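Local coordinates for lantibiotic dehydratase (Microbispora corallina, PDB 5EHK), which probably dehydrates serine and threonine residues of the NAI-107 precursor peptide in a tRNA-dependent reaction, by glutamylation and elimination as in related lantibiotic dehydratases, at residues A[13-18]-A[785-790]; A[92-97]-A[144-149]; A[167-172]-A[367-372]; A[331-336]-A[352-357]; A[537-542]-A[580-585]. All blocks are in the same frame, centred on the assembly; numbering follows the deposited sequence.

Contact 1. Residues A[13-18]-A[785-790]; sequences MVRTPV and EIVVPL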
# COMPACT_ATOMS: atom_id res chain seq x y z
N MET A 13 -27.70 -30.48 9.89
CA MET A 13 -27.91 -30.13 11.29
C MET A 13 -28.87 -28.95 11.37
O MET A 13 -29.00 -28.19 10.43
CB MET A 13 -26.59 -29.80 12.00
CG MET A 13 -26.71 -29.75 13.52
SD MET A 13 -25.26 -29.13 14.42
CE MET A 13 -25.32 -27.37 14.04
N VAL A 14 -29.56 -28.83 12.50
CA VAL A 14 -30.53 -27.77 12.70
C VAL A 14 -30.16 -27.09 13.98
O VAL A 14 -29.83 -27.77 14.96
CB VAL A 14 -31.96 -28.33 12.85
CG1 VAL A 14 -32.94 -27.20 13.06
CG2 VAL A 14 -32.33 -29.15 11.63
N ARG A 15 -30.13 -25.76 13.96
CA ARG A 15 -29.95 -24.97 15.18
C ARG A 15 -31.27 -24.32 15.47
O ARG A 15 -31.94 -23.85 14.55
CB ARG A 15 -28.91 -23.86 15.00
CG ARG A 15 -27.66 -24.20 14.21
CD ARG A 15 -26.75 -22.98 14.16
NE ARG A 15 -25.47 -23.27 13.53
CZ ARG A 15 -25.08 -22.74 12.37
NH1 ARG A 15 -25.88 -21.90 11.71
NH2 ARG A 15 -23.91 -23.06 11.86
N THR A 16 -31.68 -24.29 16.73
CA THR A 16 -32.97 -23.71 17.07
C THR A 16 -33.11 -23.32 18.55
O THR A 16 -32.51 -23.97 19.41
CB THR A 16 -34.09 -24.66 16.63
OG1 THR A 16 -34.75 -24.10 15.49
CG2 THR A 16 -35.10 -24.94 17.76
N PRO A 17 -33.88 -22.26 18.85
CA PRO A 17 -34.09 -21.92 20.26
C PRO A 17 -35.16 -22.80 20.93
O PRO A 17 -35.98 -23.39 20.23
CB PRO A 17 -34.55 -20.46 20.20
CG PRO A 17 -35.22 -20.34 18.87
CD PRO A 17 -34.51 -21.28 17.94
N VAL A 18 -35.17 -22.88 22.26
CA VAL A 18 -36.18 -23.69 22.94
C VAL A 18 -37.58 -23.14 22.67
O VAL A 18 -38.50 -23.90 22.39
CB VAL A 18 -35.99 -23.75 24.46
CG1 VAL A 18 -34.52 -23.85 24.82
CG2 VAL A 18 -36.60 -22.55 25.09
N GLU A 785 -32.22 -22.32 11.97
CA GLU A 785 -31.14 -22.33 10.99
C GLU A 785 -30.90 -23.76 10.55
O GLU A 785 -30.89 -24.68 11.38
CB GLU A 785 -29.86 -21.72 11.58
CG GLU A 785 -29.42 -20.42 10.91
CD GLU A 785 -28.53 -19.57 11.82
OE1 GLU A 785 -27.69 -20.16 12.54
OE2 GLU A 785 -28.70 -18.32 11.84
N ILE A 786 -30.74 -23.96 9.26
CA ILE A 786 -30.39 -25.26 8.74
C ILE A 786 -28.95 -25.22 8.23
O ILE A 786 -28.61 -24.36 7.43
CB ILE A 786 -31.36 -25.66 7.61
CG1 ILE A 786 -32.76 -25.85 8.22
CG2 ILE A 786 -30.91 -26.92 6.94
CD1 ILE A 786 -33.86 -25.89 7.20
N VAL A 787 -28.10 -26.10 8.73
CA VAL A 787 -26.73 -26.17 8.23
C VAL A 787 -26.56 -27.34 7.28
O VAL A 787 -26.53 -28.50 7.68
CB VAL A 787 -25.71 -26.36 9.36
CG1 VAL A 787 -24.31 -26.20 8.80
CG2 VAL A 787 -25.93 -25.35 10.45
N VAL A 788 -26.40 -27.03 6.01
CA VAL A 788 -26.31 -28.07 5.01
C VAL A 788 -24.96 -28.12 4.33
O VAL A 788 -24.58 -27.19 3.66
CB VAL A 788 -27.48 -27.94 3.99
CG1 VAL A 788 -28.02 -26.53 3.95
CG2 VAL A 788 -27.10 -28.47 2.59
N PRO A 789 -24.20 -29.20 4.56
CA PRO A 789 -22.91 -29.44 3.89
C PRO A 789 -23.12 -29.78 2.42
O PRO A 789 -24.17 -30.28 2.07
CB PRO A 789 -22.34 -30.65 4.63
CG PRO A 789 -23.07 -30.65 5.96
CD PRO A 789 -24.45 -30.15 5.65
N LEU A 790 -22.13 -29.51 1.58
CA LEU A 790 -22.16 -29.83 0.16
C LEU A 790 -20.75 -30.22 -0.27
O LEU A 790 -19.78 -29.70 0.29
CB LEU A 790 -22.65 -28.63 -0.66
CG LEU A 790 -24.08 -28.09 -0.40
CD1 LEU A 790 -24.03 -26.98 0.60
CD2 LEU A 790 -24.82 -27.63 -1.66

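Contact 2. Residues A[92-97]-A[144-149]; sequences MEAVEL and GLFAGV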
# COMPACT_ATOMS: atom_id res chain seq x y z
N MET A 92 -35.22 -19.50 34.05
CA MET A 92 -34.51 -19.17 35.28
C MET A 92 -33.29 -20.06 35.37
O MET A 92 -32.29 -19.66 35.93
CB MET A 92 -35.38 -19.29 36.53
CG MET A 92 -36.29 -18.10 36.80
SD MET A 92 -35.52 -16.45 36.81
CE MET A 92 -35.81 -15.88 35.13
N GLU A 93 -33.40 -21.26 34.81
CA GLU A 93 -32.28 -22.21 34.78
C GLU A 93 -31.22 -21.74 33.79
O GLU A 93 -30.02 -21.85 34.04
CB GLU A 93 -32.76 -23.61 34.41
CG GLU A 93 -31.71 -24.69 34.62
CD GLU A 93 -32.19 -26.09 34.28
OE1 GLU A 93 -33.41 -26.35 34.36
OE2 GLU A 93 -31.36 -26.95 33.93
N ALA A 94 -31.68 -21.25 32.65
CA ALA A 94 -30.79 -20.72 31.63
C ALA A 94 -30.02 -19.52 32.17
O ALA A 94 -28.82 -19.40 31.94
CB ALA A 94 -31.58 -20.34 30.37
N VAL A 95 -30.70 -18.63 32.89
CA VAL A 95 -30.06 -17.42 33.40
C VAL A 95 -29.10 -17.75 34.55
O VAL A 95 -28.09 -17.08 34.73
CB VAL A 95 -31.08 -16.30 33.74
CG1 VAL A 95 -30.39 -15.11 34.38
CG2 VAL A 95 -31.80 -15.84 32.50
N GLU A 96 -29.40 -18.79 35.32
CA GLU A 96 -28.49 -19.27 36.37
C GLU A 96 -27.17 -19.78 35.78
O GLU A 96 -26.13 -19.81 36.44
CB GLU A 96 -29.15 -20.39 37.19
CG GLU A 96 -29.40 -20.03 38.65
CD GLU A 96 -30.80 -20.42 39.13
OE1 GLU A 96 -31.31 -21.49 38.73
OE2 GLU A 96 -31.38 -19.63 39.90
N LEU A 97 -27.23 -20.17 34.51
CA LEU A 97 -26.10 -20.75 33.83
C LEU A 97 -25.30 -19.69 33.07
O LEU A 97 -24.07 -19.67 33.14
CB LEU A 97 -26.60 -21.82 32.88
CG LEU A 97 -25.55 -22.66 32.18
CD1 LEU A 97 -24.70 -23.35 33.22
CD2 LEU A 97 -26.26 -23.67 31.32
N GLY A 144 -26.46 -21.88 25.64
CA GLY A 144 -26.48 -22.74 26.81
C GLY A 144 -27.76 -23.55 26.89
O GLY A 144 -27.88 -24.61 26.27
N LEU A 145 -28.73 -23.03 27.63
CA LEU A 145 -30.08 -23.60 27.62
C LEU A 145 -31.04 -22.76 26.79
O LEU A 145 -32.26 -22.95 26.86
CB LEU A 145 -30.62 -23.74 29.04
CG LEU A 145 -29.95 -24.84 29.85
CD1 LEU A 145 -29.91 -24.47 31.32
CD2 LEU A 145 -30.70 -26.15 29.61
N PHE A 146 -30.50 -21.84 26.00
CA PHE A 146 -31.32 -20.98 25.18
C PHE A 146 -31.61 -21.63 23.84
O PHE A 146 -32.68 -21.46 23.28
CB PHE A 146 -30.63 -19.64 24.97
CG PHE A 146 -30.47 -18.85 26.23
CD1 PHE A 146 -31.45 -17.96 26.62
CD2 PHE A 146 -29.35 -19.01 27.02
CE1 PHE A 146 -31.32 -17.23 27.79
CE2 PHE A 146 -29.21 -18.29 28.19
CZ PHE A 146 -30.20 -17.40 28.58
N ALA A 147 -30.65 -22.39 23.32
CA ALA A 147 -30.81 -22.97 22.00
C ALA A 147 -29.91 -24.17 21.80
O ALA A 147 -28.95 -24.37 22.56
CB ALA A 147 -30.52 -21.92 20.94
N GLY A 148 -30.22 -24.98 20.79
CA GLY A 148 -29.51 -26.22 20.59
C GLY A 148 -29.71 -26.82 19.23
O GLY A 148 -30.23 -26.15 18.34
N VAL A 149 -29.32 -28.09 19.07
CA VAL A 149 -29.23 -28.71 17.74
C VAL A 149 -30.11 -29.95 17.60
O VAL A 149 -30.53 -30.54 18.60
CB VAL A 149 -27.77 -29.11 17.41
CG1 VAL A 149 -26.88 -27.88 17.41
CG2 VAL A 149 -27.26 -30.10 18.43
O HOH W 1 -28.21 -21.05 29.34

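Contact 3. Residues A[167-172]-A[367-372]; sequences RTRTRA and HVDLRI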
# COMPACT_ATOMS: atom_id res chain seq x y z
N ARG A 167 -32.93 -32.42 25.80
CA ARG A 167 -31.88 -32.97 26.65
C ARG A 167 -30.57 -32.21 26.60
O ARG A 167 -30.14 -31.74 25.55
CB ARG A 167 -31.61 -34.41 26.24
CG ARG A 167 -32.72 -35.37 26.57
CD ARG A 167 -32.99 -35.37 28.06
NE ARG A 167 -33.26 -36.74 28.47
CZ ARG A 167 -32.31 -37.63 28.75
NH1 ARG A 167 -31.03 -37.28 28.66
NH2 ARG A 167 -32.63 -38.86 29.11
N THR A 168 -29.91 -32.16 27.75
CA THR A 168 -28.69 -31.41 27.95
C THR A 168 -27.50 -32.37 27.94
O THR A 168 -27.63 -33.52 28.32
CB THR A 168 -28.76 -30.65 29.28
OG1 THR A 168 -29.47 -29.43 29.08
CG2 THR A 168 -27.41 -30.30 29.77
N ARG A 169 -26.36 -31.92 27.41
CA ARG A 169 -25.09 -32.58 27.72
C ARG A 169 -24.20 -31.56 28.41
O ARG A 169 -24.04 -30.45 27.90
CB ARG A 169 -24.35 -33.05 26.49
CG ARG A 169 -22.89 -33.28 26.80
CD ARG A 169 -22.20 -34.01 25.70
NE ARG A 169 -22.00 -33.08 24.59
CZ ARG A 169 -21.68 -33.45 23.36
NH1 ARG A 169 -21.55 -34.73 23.05
NH2 ARG A 169 -21.53 -32.52 22.43
N THR A 170 -23.61 -31.92 29.55
CA THR A 170 -22.80 -30.99 30.34
C THR A 170 -21.35 -31.47 30.52
O THR A 170 -21.10 -32.61 30.89
CB THR A 170 -23.44 -30.73 31.71
OG1 THR A 170 -24.78 -30.29 31.50
CG2 THR A 170 -22.67 -29.66 32.50
N ARG A 171 -20.41 -30.57 30.27
CA ARG A 171 -18.99 -30.91 30.35
C ARG A 171 -18.19 -29.85 31.07
O ARG A 171 -18.63 -28.71 31.24
CB ARG A 171 -18.40 -31.14 28.95
CG ARG A 171 -18.81 -32.45 28.32
CD ARG A 171 -18.49 -32.47 26.84
NE ARG A 171 -18.66 -33.81 26.28
CZ ARG A 171 -18.51 -34.11 25.00
NH1 ARG A 171 -18.20 -33.15 24.13
NH2 ARG A 171 -18.68 -35.36 24.58
N ALA A 172 -17.02 -30.26 31.52
CA ALA A 172 -16.11 -29.38 32.22
C ALA A 172 -15.58 -28.35 31.25
O ALA A 172 -15.25 -28.68 30.13
CB ALA A 172 -14.97 -30.19 32.81
N HIS A 367 -19.73 -26.12 30.37
CA HIS A 367 -20.15 -25.87 29.01
C HIS A 367 -21.34 -26.77 28.70
O HIS A 367 -21.28 -27.99 28.90
CB HIS A 367 -19.00 -26.09 28.01
CG HIS A 367 -19.41 -25.89 26.58
ND1 HIS A 367 -19.48 -24.64 26.00
CD2 HIS A 367 -19.79 -26.77 25.63
CE1 HIS A 367 -19.88 -24.77 24.75
NE2 HIS A 367 -20.08 -26.05 24.50
N VAL A 368 -22.43 -26.17 28.27
CA VAL A 368 -23.67 -26.92 28.06
C VAL A 368 -24.10 -26.87 26.62
O VAL A 368 -24.20 -25.81 26.03
CB VAL A 368 -24.83 -26.40 28.95
CG1 VAL A 368 -26.16 -27.04 28.54
CG2 VAL A 368 -24.53 -26.65 30.43
N ASP A 369 -24.34 -28.04 26.03
CA ASP A 369 -24.96 -28.10 24.72
C ASP A 369 -26.36 -28.69 24.90
O ASP A 369 -26.57 -29.60 25.72
CB ASP A 369 -24.17 -28.99 23.76
CG ASP A 369 -22.69 -28.59 23.63
OD1 ASP A 369 -22.34 -27.40 23.88
OD2 ASP A 369 -21.89 -29.49 23.25
N LEU A 370 -27.31 -28.19 24.12
CA LEU A 370 -28.69 -28.59 24.26
C LEU A 370 -29.13 -29.38 23.04
O LEU A 370 -29.02 -28.89 21.92
CB LEU A 370 -29.56 -27.36 24.37
CG LEU A 370 -31.01 -27.67 24.71
CD1 LEU A 370 -31.06 -28.51 25.98
CD2 LEU A 370 -31.80 -26.38 24.85
N ARG A 371 -29.64 -30.58 23.25
CA ARG A 371 -30.25 -31.31 22.14
C ARG A 371 -31.73 -30.98 22.08
O ARG A 371 -32.47 -31.20 23.05
CB ARG A 371 -30.05 -32.82 22.22
CG ARG A 371 -30.63 -33.53 21.01
CD ARG A 371 -30.33 -35.00 21.04
NE ARG A 371 -30.86 -35.61 22.25
CZ ARG A 371 -32.13 -35.99 22.36
NH1 ARG A 371 -32.95 -35.85 21.32
NH2 ARG A 371 -32.57 -36.52 23.49
N ILE A 372 -32.15 -30.40 20.96
CA ILE A 372 -33.54 -30.02 20.74
C ILE A 372 -34.40 -31.20 20.28
O ILE A 372 -34.02 -31.93 19.35
CB ILE A 372 -33.62 -28.90 19.69
CG1 ILE A 372 -33.02 -27.61 20.25
CG2 ILE A 372 -35.06 -28.69 19.24
CD1 ILE A 372 -33.59 -27.14 21.59
O HOH W 2 -21.44 -30.83 25.70

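Contact 4. Residues A[331-336]-A[352-357]; sequences DARCHA and LIQSTR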
# COMPACT_ATOMS: atom_id res chain seq x y z
N ASP A 331 -18.02 -35.32 37.39
CA ASP A 331 -18.45 -36.18 36.31
C ASP A 331 -19.83 -36.76 36.65
O ASP A 331 -20.77 -36.65 35.86
CB ASP A 331 -17.44 -37.31 36.10
CG ASP A 331 -17.75 -38.13 34.87
OD1 ASP A 331 -17.79 -37.54 33.76
OD2 ASP A 331 -17.97 -39.35 35.01
N ALA A 332 -19.94 -37.33 37.84
CA ALA A 332 -21.17 -37.98 38.27
C ALA A 332 -22.36 -37.00 38.29
O ALA A 332 -23.45 -37.33 37.83
CB ALA A 332 -20.99 -38.62 39.63
N ARG A 333 -22.14 -35.80 38.79
CA ARG A 333 -23.20 -34.81 38.79
C ARG A 333 -23.53 -34.25 37.40
O ARG A 333 -24.57 -33.63 37.21
CB ARG A 333 -22.94 -33.67 39.77
CG ARG A 333 -22.82 -34.11 41.21
CD ARG A 333 -22.59 -32.90 42.07
NE ARG A 333 -22.24 -33.22 43.44
CZ ARG A 333 -23.13 -33.43 44.40
NH1 ARG A 333 -24.43 -33.39 44.11
NH2 ARG A 333 -22.73 -33.71 45.63
N CYS A 334 -22.64 -34.49 36.43
CA CYS A 334 -22.88 -34.04 35.07
C CYS A 334 -23.90 -34.93 34.38
O CYS A 334 -24.81 -34.44 33.70
CB CYS A 334 -21.59 -34.01 34.25
SG CYS A 334 -20.68 -32.47 34.36
N HIS A 335 -23.76 -36.23 34.55
CA HIS A 335 -24.71 -37.16 33.97
C HIS A 335 -26.04 -37.02 34.67
O HIS A 335 -27.10 -37.08 34.03
CB HIS A 335 -24.18 -38.59 34.07
CG HIS A 335 -23.00 -38.85 33.19
ND1 HIS A 335 -21.72 -38.47 33.53
CD2 HIS A 335 -22.92 -39.43 31.97
CE1 HIS A 335 -20.89 -38.82 32.56
NE2 HIS A 335 -21.59 -39.40 31.61
N ALA A 336 -25.97 -36.80 35.98
CA ALA A 336 -27.15 -36.61 36.80
C ALA A 336 -27.99 -35.48 36.24
O ALA A 336 -29.19 -35.64 35.98
CB ALA A 336 -26.74 -36.29 38.21
N LEU A 352 -24.04 -29.23 40.83
CA LEU A 352 -22.88 -29.42 39.99
C LEU A 352 -21.89 -28.28 40.22
O LEU A 352 -20.69 -28.50 40.30
CB LEU A 352 -23.29 -29.51 38.52
CG LEU A 352 -22.27 -29.80 37.41
CD1 LEU A 352 -21.26 -30.85 37.82
CD2 LEU A 352 -23.01 -30.26 36.17
N ILE A 353 -22.41 -27.06 40.34
CA ILE A 353 -21.57 -25.87 40.48
C ILE A 353 -20.64 -25.91 41.69
O ILE A 353 -19.42 -25.82 41.53
CB ILE A 353 -22.39 -24.57 40.54
CG1 ILE A 353 -23.11 -24.33 39.22
CG2 ILE A 353 -21.50 -23.38 40.87
CD1 ILE A 353 -22.18 -24.11 38.08
N GLN A 354 -21.18 -26.04 42.90
CA GLN A 354 -20.32 -25.96 44.08
C GLN A 354 -19.37 -27.17 44.12
O GLN A 354 -18.29 -27.09 44.70
CB GLN A 354 -21.13 -25.79 45.39
CG GLN A 354 -21.38 -27.08 46.19
CD GLN A 354 -22.26 -28.08 45.46
OE1 GLN A 354 -22.90 -27.73 44.46
NE2 GLN A 354 -22.28 -29.32 45.94
N SER A 355 -19.78 -28.28 43.51
CA SER A 355 -18.92 -29.46 43.39
C SER A 355 -17.62 -29.11 42.64
O SER A 355 -16.52 -29.36 43.12
CB SER A 355 -19.67 -30.61 42.70
OG SER A 355 -18.88 -31.78 42.63
N THR A 356 -17.79 -28.52 41.46
CA THR A 356 -16.67 -27.98 40.70
C THR A 356 -15.92 -26.91 41.48
O THR A 356 -14.72 -26.75 41.31
CB THR A 356 -17.14 -27.37 39.34
OG1 THR A 356 -17.87 -26.16 39.56
CG2 THR A 356 -18.01 -28.37 38.56
N ARG A 357 -16.63 -26.16 42.32
CA ARG A 357 -16.02 -25.10 43.13
C ARG A 357 -15.11 -25.68 44.21
O ARG A 357 -14.19 -24.99 44.69
CB ARG A 357 -17.09 -24.21 43.78
CG ARG A 357 -17.86 -23.34 42.80
CD ARG A 357 -18.76 -22.35 43.53
NE ARG A 357 -17.99 -21.42 44.36
CZ ARG A 357 -17.40 -20.31 43.91
NH1 ARG A 357 -17.49 -19.97 42.63
NH2 ARG A 357 -16.72 -19.54 44.75

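Contact 5. Residues A[537-542]-A[580-585]; sequences LGRFTG and ANLAHT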
# COMPACT_ATOMS: atom_id res chain seq x y z
N LEU A 537 -20.90 -29.41 12.26
CA LEU A 537 -21.56 -30.49 12.99
C LEU A 537 -20.64 -31.05 14.07
O LEU A 537 -21.09 -31.67 15.04
CB LEU A 537 -21.99 -31.60 12.02
CG LEU A 537 -23.12 -31.34 11.01
CD1 LEU A 537 -22.79 -30.29 9.95
CD2 LEU A 537 -23.47 -32.63 10.33
N GLY A 538 -19.35 -30.81 13.88
CA GLY A 538 -18.30 -31.43 14.65
C GLY A 538 -18.44 -31.49 16.16
O GLY A 538 -18.37 -32.59 16.73
N ARG A 539 -18.61 -30.34 16.80
CA ARG A 539 -18.61 -30.29 18.26
C ARG A 539 -19.95 -30.75 18.89
O ARG A 539 -20.13 -30.73 20.11
CB ARG A 539 -18.28 -28.88 18.73
CG ARG A 539 -19.38 -27.89 18.45
CD ARG A 539 -19.33 -26.76 19.43
NE ARG A 539 -20.28 -25.70 19.15
CZ ARG A 539 -21.06 -25.16 20.09
NH1 ARG A 539 -21.00 -25.60 21.34
NH2 ARG A 539 -21.92 -24.19 19.77
N PHE A 540 -20.89 -31.14 18.04
CA PHE A 540 -22.19 -31.63 18.48
C PHE A 540 -22.24 -33.15 18.36
O PHE A 540 -23.32 -33.77 18.43
CB PHE A 540 -23.31 -30.97 17.67
CG PHE A 540 -23.39 -29.48 17.86
CD1 PHE A 540 -23.64 -28.94 19.12
CD2 PHE A 540 -23.17 -28.62 16.80
CE1 PHE A 540 -23.69 -27.57 19.30
CE2 PHE A 540 -23.24 -27.25 16.97
CZ PHE A 540 -23.50 -26.72 18.22
N THR A 541 -21.06 -33.74 18.17
CA THR A 541 -20.89 -35.18 18.05
C THR A 541 -21.36 -35.90 19.32
O THR A 541 -21.06 -35.46 20.43
CB THR A 541 -19.43 -35.53 17.74
OG1 THR A 541 -19.05 -34.92 16.50
CG2 THR A 541 -19.24 -37.03 17.63
N GLY A 542 -22.09 -37.00 19.15
CA GLY A 542 -22.70 -37.71 20.26
C GLY A 542 -24.17 -37.38 20.42
O GLY A 542 -25.00 -38.25 20.66
N ALA A 580 -11.68 -23.01 23.24
CA ALA A 580 -11.17 -24.32 23.64
C ALA A 580 -12.34 -25.25 23.94
O ALA A 580 -12.26 -26.46 23.68
CB ALA A 580 -10.23 -24.19 24.83
N ASN A 581 -13.44 -24.68 24.44
CA ASN A 581 -14.66 -25.45 24.68
C ASN A 581 -15.36 -25.88 23.40
O ASN A 581 -16.27 -26.70 23.44
CB ASN A 581 -15.65 -24.64 25.52
CG ASN A 581 -15.27 -24.57 26.98
OD1 ASN A 581 -14.81 -25.55 27.56
ND2 ASN A 581 -15.43 -23.39 27.57
N LEU A 582 -14.94 -25.33 22.26
CA LEU A 582 -15.60 -25.61 20.99
C LEU A 582 -14.76 -26.48 20.07
O LEU A 582 -14.98 -26.53 18.87
CB LEU A 582 -15.98 -24.31 20.28
CG LEU A 582 -16.76 -23.29 21.10
CD1 LEU A 582 -17.04 -22.05 20.28
CD2 LEU A 582 -18.07 -23.89 21.61
N ALA A 583 -13.77 -27.16 20.64
CA ALA A 583 -12.79 -27.86 19.85
C ALA A 583 -12.84 -29.36 20.10
O ALA A 583 -11.96 -30.09 19.66
CB ALA A 583 -11.38 -27.31 20.09
N HIS A 584 -13.87 -29.80 20.82
CA HIS A 584 -14.08 -31.24 21.05
C HIS A 584 -14.69 -31.91 19.82
O HIS A 584 -15.85 -32.29 19.83
CB HIS A 584 -14.98 -31.43 22.26
CG HIS A 584 -14.41 -30.85 23.51
ND1 HIS A 584 -13.21 -31.29 24.04
CD2 HIS A 584 -14.83 -29.84 24.30
CE1 HIS A 584 -12.93 -30.58 25.12
NE2 HIS A 584 -13.90 -29.69 25.30
N THR A 585 -13.88 -32.09 18.78
CA THR A 585 -14.39 -32.42 17.47
C THR A 585 -13.58 -33.55 16.87
O THR A 585 -12.38 -33.48 16.83
CB THR A 585 -14.26 -31.21 16.58
OG1 THR A 585 -12.87 -30.89 16.45
CG2 THR A 585 -14.97 -30.03 17.22
O HOH W 3 -18.45 -32.92 21.23

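Contact 1. Residues A[13-18]-A[785-790]
Strands 13-17 and 785-790 run antiparallel, 161° between their directions, with M13/V787 and R15/E785 as hydrogen-bonded pairs and V14/I786 as the non-hydrogen-bonded pair between them. The shortest backbone bond, V787 N to M13 O at 2.8 Å, arrives above the carbonyl plane, whereas R15 N meets E785 O in plane at 2.9 Å. V14 CA adds a C-H contact to E785 O. This ladder ties the first strand of the model to one more than 760 residues later. Beyond it, strand 6-17 pairs with strand 147-155, and strand 785-792 with strand 500-508. M13, R15, E785 and V787 share one face of the sheet, V14 and I786 the other. R15 runs extended from CG to NE and lays its guanidinium over V787, whose CG2 sits beneath the centre of the group, 3.3 Å from R15 CZ. At the edge, R15 NH1 makes a one-point salt bridge to E785 OE1 at 2.6 Å. It is a bent bond (138°) that reaches the carboxylate from above its plane, the two flat groups standing 90° apart; E785 OE2 has a long, weak ion pair with R735. M13 bends at its last torsion, bringing M13 CE to 4.2 Å from V787 CG2.

Contact 2. Residues A[92-97]-A[144-149]
A94 is the bump here: its methyl points from helix 92-98 into a shallow hollow formed by L145 and F146. The methyl sits over one face of the F146 ring, displaced toward the rim, with A94 CB 3.9 Å from the ring centroid and 19° off the normal, a CH-pi contact. A94 CB also touches L145 CB at 3.8 Å. L145 CD1 sits between E93 and L97, one helical turn apart. It meets the aliphatic CG of E93 at 3.8 Å and, the two leucines crossing at about a right angle, L97 CD2 at 3.7 Å. No direct hydrogen bond links the segments, but a water donates a hydrogen bond to A94 O (3.1 Å) and accepts one from L145 N (2.7 Å). The E93 carboxylate itself turns to Y337 OH. Helix 346-359 lies along the E93 side through R346 and L349, helix 119-138 packs on F146 through R135 and M136, and the chain leaves F146 as strand 147-155, between strands 6-17 and 366-379.

Contact 3. Residues A[167-172]-A[367-372]
Six backbone hydrogen bonds satisfy the inward N-H and C=O groups of R167, R169 and R171 against R371, D369 and H367, in antiparallel register. R169 N to D369 O, 2.9 Å and 174°, is nearly straight and runs close to the C=O axis. T170 N, on the opposite edge of its strand, is taken by D338 OD2. The R169 guanidinium spends each kind of nitrogen separately. NH2 goes to D369 OD2 at 3.2 Å, a salt bridge lying in the guanidinium plane and using the oxygen's anti lone pair. NE goes to a water at 2.6 Å that turns weakly back to D369 OD2, and NH1 goes to T541 O. R171 NH1 lies over one face of this group; the nearby D369 carboxylate may offset the two like charges. Across the sheet's other face T168 CG2 rests on V368 CG1 at 3.7 Å. That face is covered by helix 318-339 through C334 and Y337, while V149 of strand 147-155 bonds to the far edge of strand 366-379.

Contact 4. Residues A[331-336]-A[352-357]
The R333 guanidinium lies against the partner helix, with the end of Q354 over one face at a distance; its NH2 is held in a salt bridge by E329 OE2 of its own helix. The H335 ring, on the side of that helix turned away from the partner, has D331 O at its edge, nearly in plane: H335 ND1 donates to D331 O at 3.1 Å, straight along the N-H (166°) but 49° above the carbonyl plane. D331 O is thus gripped three times, since H335 N and C334 N donate to it as well. Helices 318-339 and 346-359 follow each other in the chain as an antiparallel helical hairpin; the axes of segments 331-336 and 352-357 are 9.7 Å apart at closest, with 166° between their directions. R333 leaves its helix extended and crosses to the partner: R333 CB rests on L352 CD1 at 3.8 Å, and farther out R333 NE lies 3.7 Å from S355 CB. L352, with CG anti to the backbone N, pushes its methyls back between the helices, so that L352 CD2 reaches C334 SG at 3.7 Å. On the same helix T356 OG1 folds back to I353 O, on a lone pair of a carbonyl that also receives R357 N. Between these two segments the contact is van der Waals packing, with no hydrogen bond across, while the charge of R333, paired with E329, very likely stays on the guanidinium.

Contact 5. Residues A[537-542]-A[580-585]
R539 carries this meeting of two loops, and its side chain can be followed outward atom by atom. R539 CB touches the methyl of T585, CG2, at 3.8 Å. CG takes the crowded position between backbone N and carbonyl carbon (chi1 70°), which sets it over the centre of the F540 ring next door in sequence. From CG to NE the chain is extended and runs alongside L582, pointing the same way. R539 CD and NE both pass L582 CD2, R539 CZ comes to 3.6 Å from L582 CD2, and the nearest approach is at the tip, where R539 NH1 lies 3.4 Å from that methyl. The guanidinium is thereby sandwiched, with L582 CD2 over one face and F540 CZ over the opposite one, both toward the rim. NH1 has a long, weak ion pair with D369. Lower down, T585 CG2 packs on the backbone at R539 N (3.7 Å), beside G538. One water joins the main chains, donating to R539 O and to H584 O, each at 3.0 Å. H584 is the centre of an inverse gamma turn, preceded by a type I turn from A580 to A583, and G538 O accepts from both T541 N and T541 OG1. Around them, M13 of strand 6-17 packs on L537 and F540, H367 of strand 366-379 touches R539 and L582, and D548 of helix 545-556 takes the G542 amide.

Contacts 1, 2 and 3 share one run of strands: T16 N bonds to G148 O (2.9 Å), and V149 N to L370 O (3.0 Å). Contacts 2 and 3 are the closest pair, centres about 9 Å apart. Contact 4 packs its helices against contact 3, where T170 CG2 meets L352 CD2 at 3.7 Å, but stays about 17 Å from contact 1 at the nearest atoms. Contact 5, its centre about 11 Å from that of contact 3, also touches contact 2 through F540 CZ on V149 CG1 at 3.7 Å, and contact 1 through L537 CD1 on P789 CG at 4.0 Å. Along the chain, contact 1 encloses all the others, and contact 4 is nested within contact 3.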